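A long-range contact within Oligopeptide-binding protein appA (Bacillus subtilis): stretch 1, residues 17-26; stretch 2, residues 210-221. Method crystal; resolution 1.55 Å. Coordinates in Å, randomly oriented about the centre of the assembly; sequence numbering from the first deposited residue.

Stretch 1 (17-26) KPQQGGDLVV
Stretch 2, residues 210-221: GRPYLDTVTYKV

Residues 23-26 and 216-221 are neighbouring parallel strands, 4.7 Å apart at closest approach and 17° between directions, paired in register: Asp23 with Thr216, Leu24 with Val217, Val25 with Thr218, Val26 with Tyr219 (CA-CA 4.7-4.9 Å). Both are extended (phi -142° to -87°, psi 103° to 154°). Because the strands are parallel, the stretch 1 strand residues whose backbone bonds across, Leu24 and Val26, reach two partners each: Leu24 N to Thr216 O (3.0 Å), Thr218 N to Leu24 O (2.9 Å), Val26 N to Thr218 O (2.8 Å) and Lys220 N to Val26 O (2.7 Å).

The ladder is extended by loop backbone. Gly21 N donates to Tyr213 O (2.7 Å); Gly22 O accepts from Asp215 N (2.7 Å) and weakly from Thr216 N (3.5 Å). Gly21 (phi 128°, psi 161°) and Gly22 (103°, 166°) adopt angles at which a CB would jam against the preceding carbonyl.

Polar side chains join in. Asp23 (chi1 m) turns its carboxylate to Thr216 (chi1 p), whose OG1 donates to Asp23 OD1 in a very short 2.5 Å bond. Asp215 (m) accepts from Gly22 N at OD2 (3.3 Å), while its OD1 forms a salt bridge with Arg211 NH2 (2.8 Å). Gln20 (t, t) lays CD over one face of that guanidinium. Water 1 links Gln20 NE2 (2.6 Å) to Asp215 OD1 (2.8 Å); water 3 donates to Asp23 OD2 (2.9 Å) and Asp215 OD2 (2.8 Å), bridging two carboxylates.

Apolar packing occupies the sheet face bearing Leu24, Val26, Val217 and Tyr219. Val26 (t) meets Val217 (t; CG2 to CG1, 4.3 Å) and Tyr219 (t; CG1 to CD2, 4.2 Å); Leu24 (t, p) CB lies 4.2 Å from CD1 of Leu214 (m, t). Farther back, Pro18 CB sits over the Tyr213 ring (chi1 m), 3.9 Å from its centroid, a CH-pi contact.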

# COMPACT_ATOMS: atom_id res chain seq x y z
N LYS A 17 35.76 0.92 1.23
CA LYS A 17 34.97 1.42 2.39
C LYS A 17 33.84 0.48 2.82
O LYS A 17 33.87 0.03 3.96
CB LYS A 17 34.43 2.84 2.12
CG LYS A 17 33.94 3.57 3.36
CD LYS A 17 35.11 3.90 4.28
CE LYS A 17 34.79 5.08 5.19
NZ LYS A 17 33.46 4.95 5.85
N PRO A 18 32.83 0.19 1.94
CA PRO A 18 31.78 -0.71 2.44
C PRO A 18 32.31 -2.06 2.91
O PRO A 18 33.24 -2.60 2.32
CB PRO A 18 30.84 -0.87 1.24
CG PRO A 18 31.07 0.35 0.42
CD PRO A 18 32.54 0.61 0.56
N GLN A 19 31.71 -2.56 3.98
CA GLN A 19 32.14 -3.74 4.71
C GLN A 19 31.03 -4.79 4.62
O GLN A 19 29.87 -4.49 4.89
CB GLN A 19 32.30 -3.41 6.20
CG GLN A 19 33.39 -2.43 6.52
CD GLN A 19 34.72 -3.09 6.53
OE1 GLN A 19 35.01 -3.89 7.43
NE2 GLN A 19 35.55 -2.79 5.53
N GLN A 20 31.40 -6.02 4.30
CA GLN A 20 30.45 -7.11 4.25
C GLN A 20 30.21 -7.61 5.66
O GLN A 20 31.11 -7.56 6.49
CB GLN A 20 30.98 -8.25 3.39
CG GLN A 20 29.93 -9.19 2.91
CD GLN A 20 30.50 -10.30 2.05
OE1 GLN A 20 30.66 -10.14 0.84
NE2 GLN A 20 30.83 -11.42 2.67
N GLY A 21 29.00 -8.07 5.93
CA GLY A 21 28.70 -8.70 7.20
C GLY A 21 27.51 -8.13 7.94
O GLY A 21 27.03 -7.03 7.65
N GLY A 22 27.00 -8.92 8.87
CA GLY A 22 25.96 -8.48 9.77
C GLY A 22 24.58 -8.99 9.43
O GLY A 22 24.31 -9.51 8.34
N ASP A 23 23.70 -8.82 10.40
CA ASP A 23 22.35 -9.34 10.34
C ASP A 23 21.38 -8.20 10.72
O ASP A 23 21.53 -7.55 11.77
CB ASP A 23 22.24 -10.56 11.25
CG ASP A 23 23.29 -11.62 10.93
OD1 ASP A 23 23.14 -12.34 9.93
OD2 ASP A 23 24.29 -11.75 11.68
N LEU A 24 20.43 -7.93 9.86
CA LEU A 24 19.43 -6.92 10.17
C LEU A 24 18.17 -7.66 10.61
O LEU A 24 17.78 -8.63 9.98
CB LEU A 24 19.15 -6.00 8.99
CG LEU A 24 18.51 -4.66 9.34
CD1 LEU A 24 19.54 -3.71 9.91
CD2 LEU A 24 17.86 -4.10 8.13
N VAL A 25 17.58 -7.20 11.70
CA VAL A 25 16.33 -7.76 12.18
C VAL A 25 15.32 -6.61 12.21
O VAL A 25 15.39 -5.72 13.05
CB VAL A 25 16.46 -8.44 13.55
CG1 VAL A 25 15.11 -9.04 13.97
CG2 VAL A 25 17.54 -9.51 13.52
N VAL A 26 14.41 -6.68 11.26
CA VAL A 26 13.38 -5.66 11.00
C VAL A 26 12.11 -6.06 11.75
O VAL A 26 11.57 -7.17 11.56
CB VAL A 26 13.07 -5.57 9.48
CG1 VAL A 26 11.96 -4.57 9.15
CG2 VAL A 26 14.36 -5.26 8.72
N GLY A 210 25.75 -7.55 -7.53
CA GLY A 210 26.71 -7.87 -6.48
C GLY A 210 25.97 -8.28 -5.22
O GLY A 210 24.89 -7.79 -4.90
N ARG A 211 26.57 -9.20 -4.47
CA ARG A 211 25.99 -9.64 -3.22
C ARG A 211 25.67 -8.47 -2.27
O ARG A 211 26.47 -7.54 -2.16
CB ARG A 211 26.99 -10.56 -2.50
CG ARG A 211 26.41 -11.31 -1.27
CD ARG A 211 27.55 -11.81 -0.44
NE ARG A 211 27.23 -12.65 0.71
CZ ARG A 211 27.12 -12.24 1.97
NH1 ARG A 211 27.16 -10.95 2.28
NH2 ARG A 211 26.94 -13.15 2.93
N PRO A 212 24.54 -8.57 -1.56
CA PRO A 212 24.35 -7.66 -0.42
C PRO A 212 25.53 -7.64 0.52
O PRO A 212 26.24 -8.64 0.65
CB PRO A 212 23.16 -8.31 0.34
CG PRO A 212 22.36 -8.90 -0.74
CD PRO A 212 23.36 -9.46 -1.72
N TYR A 213 25.71 -6.52 1.21
CA TYR A 213 26.70 -6.48 2.29
C TYR A 213 26.21 -7.26 3.52
O TYR A 213 26.98 -8.01 4.14
CB TYR A 213 27.04 -5.05 2.67
CG TYR A 213 27.61 -4.26 1.52
CD1 TYR A 213 28.85 -4.57 0.99
CD2 TYR A 213 26.89 -3.22 0.95
CE1 TYR A 213 29.37 -3.86 -0.07
CE2 TYR A 213 27.41 -2.49 -0.12
CZ TYR A 213 28.63 -2.83 -0.64
OH TYR A 213 29.17 -2.13 -1.70
N LEU A 214 24.94 -7.06 3.87
CA LEU A 214 24.32 -7.76 4.99
C LEU A 214 24.22 -9.25 4.69
O LEU A 214 23.90 -9.63 3.57
CB LEU A 214 22.91 -7.19 5.31
CG LEU A 214 22.96 -5.74 5.82
CD1 LEU A 214 21.58 -5.06 5.71
CD2 LEU A 214 23.42 -5.71 7.27
N ASP A 215 24.53 -10.09 5.68
CA ASP A 215 24.49 -11.53 5.51
C ASP A 215 23.07 -12.08 5.52
O ASP A 215 22.75 -12.98 4.74
CB ASP A 215 25.30 -12.22 6.59
CG ASP A 215 26.80 -11.95 6.48
OD1 ASP A 215 27.33 -11.82 5.36
OD2 ASP A 215 27.44 -11.87 7.53
N THR A 216 22.25 -11.55 6.43
CA THR A 216 20.85 -11.93 6.54
C THR A 216 19.94 -10.76 6.87
O THR A 216 20.37 -9.76 7.43
CB THR A 216 20.63 -13.01 7.65
OG1 THR A 216 20.89 -12.44 8.95
CG2 THR A 216 21.54 -14.19 7.47
N VAL A 217 18.68 -10.89 6.48
CA VAL A 217 17.62 -10.00 6.90
C VAL A 217 16.48 -10.83 7.46
O VAL A 217 16.01 -11.75 6.81
CB VAL A 217 17.09 -9.18 5.72
CG1 VAL A 217 15.93 -8.32 6.16
CG2 VAL A 217 18.17 -8.33 5.15
N THR A 218 16.07 -10.50 8.67
CA THR A 218 14.97 -11.19 9.31
C THR A 218 13.82 -10.22 9.50
O THR A 218 14.00 -9.14 10.01
CB THR A 218 15.44 -11.71 10.68
OG1 THR A 218 16.51 -12.64 10.51
CG2 THR A 218 14.35 -12.50 11.35
N TYR A 219 12.63 -10.62 9.07
CA TYR A 219 11.44 -9.81 9.18
C TYR A 219 10.64 -10.42 10.31
O TYR A 219 10.03 -11.44 10.15
CB TYR A 219 10.64 -9.90 7.87
CG TYR A 219 9.61 -8.83 7.57
CD1 TYR A 219 8.27 -9.06 7.74
CD2 TYR A 219 9.99 -7.62 7.02
CE1 TYR A 219 7.34 -8.12 7.43
CE2 TYR A 219 9.06 -6.67 6.71
CZ TYR A 219 7.73 -6.92 6.91
OH TYR A 219 6.79 -5.98 6.59
N LYS A 220 10.70 -9.76 11.46
CA LYS A 220 10.19 -10.34 12.69
C LYS A 220 8.81 -9.79 12.98
O LYS A 220 8.63 -8.60 13.10
CB LYS A 220 11.14 -10.04 13.84
CG LYS A 220 10.79 -10.79 15.12
CD LYS A 220 11.81 -10.58 16.20
CE LYS A 220 11.45 -11.38 17.44
NZ LYS A 220 12.42 -11.13 18.51
N VAL A 221 7.84 -10.69 13.09
CA VAL A 221 6.46 -10.27 13.25
C VAL A 221 6.13 -10.05 14.72
O VAL A 221 6.20 -10.96 15.53
CB VAL A 221 5.50 -11.30 12.66
CG1 VAL A 221 4.11 -10.79 12.72
CG2 VAL A 221 5.88 -11.61 11.23
O HOH W 1 30.06 -12.00 5.08
O HOH W 2 29.10 -7.96 -0.45
O HOH W 3 26.86 -11.91 10.25
O HOH W 4 18.81 -11.26 10.34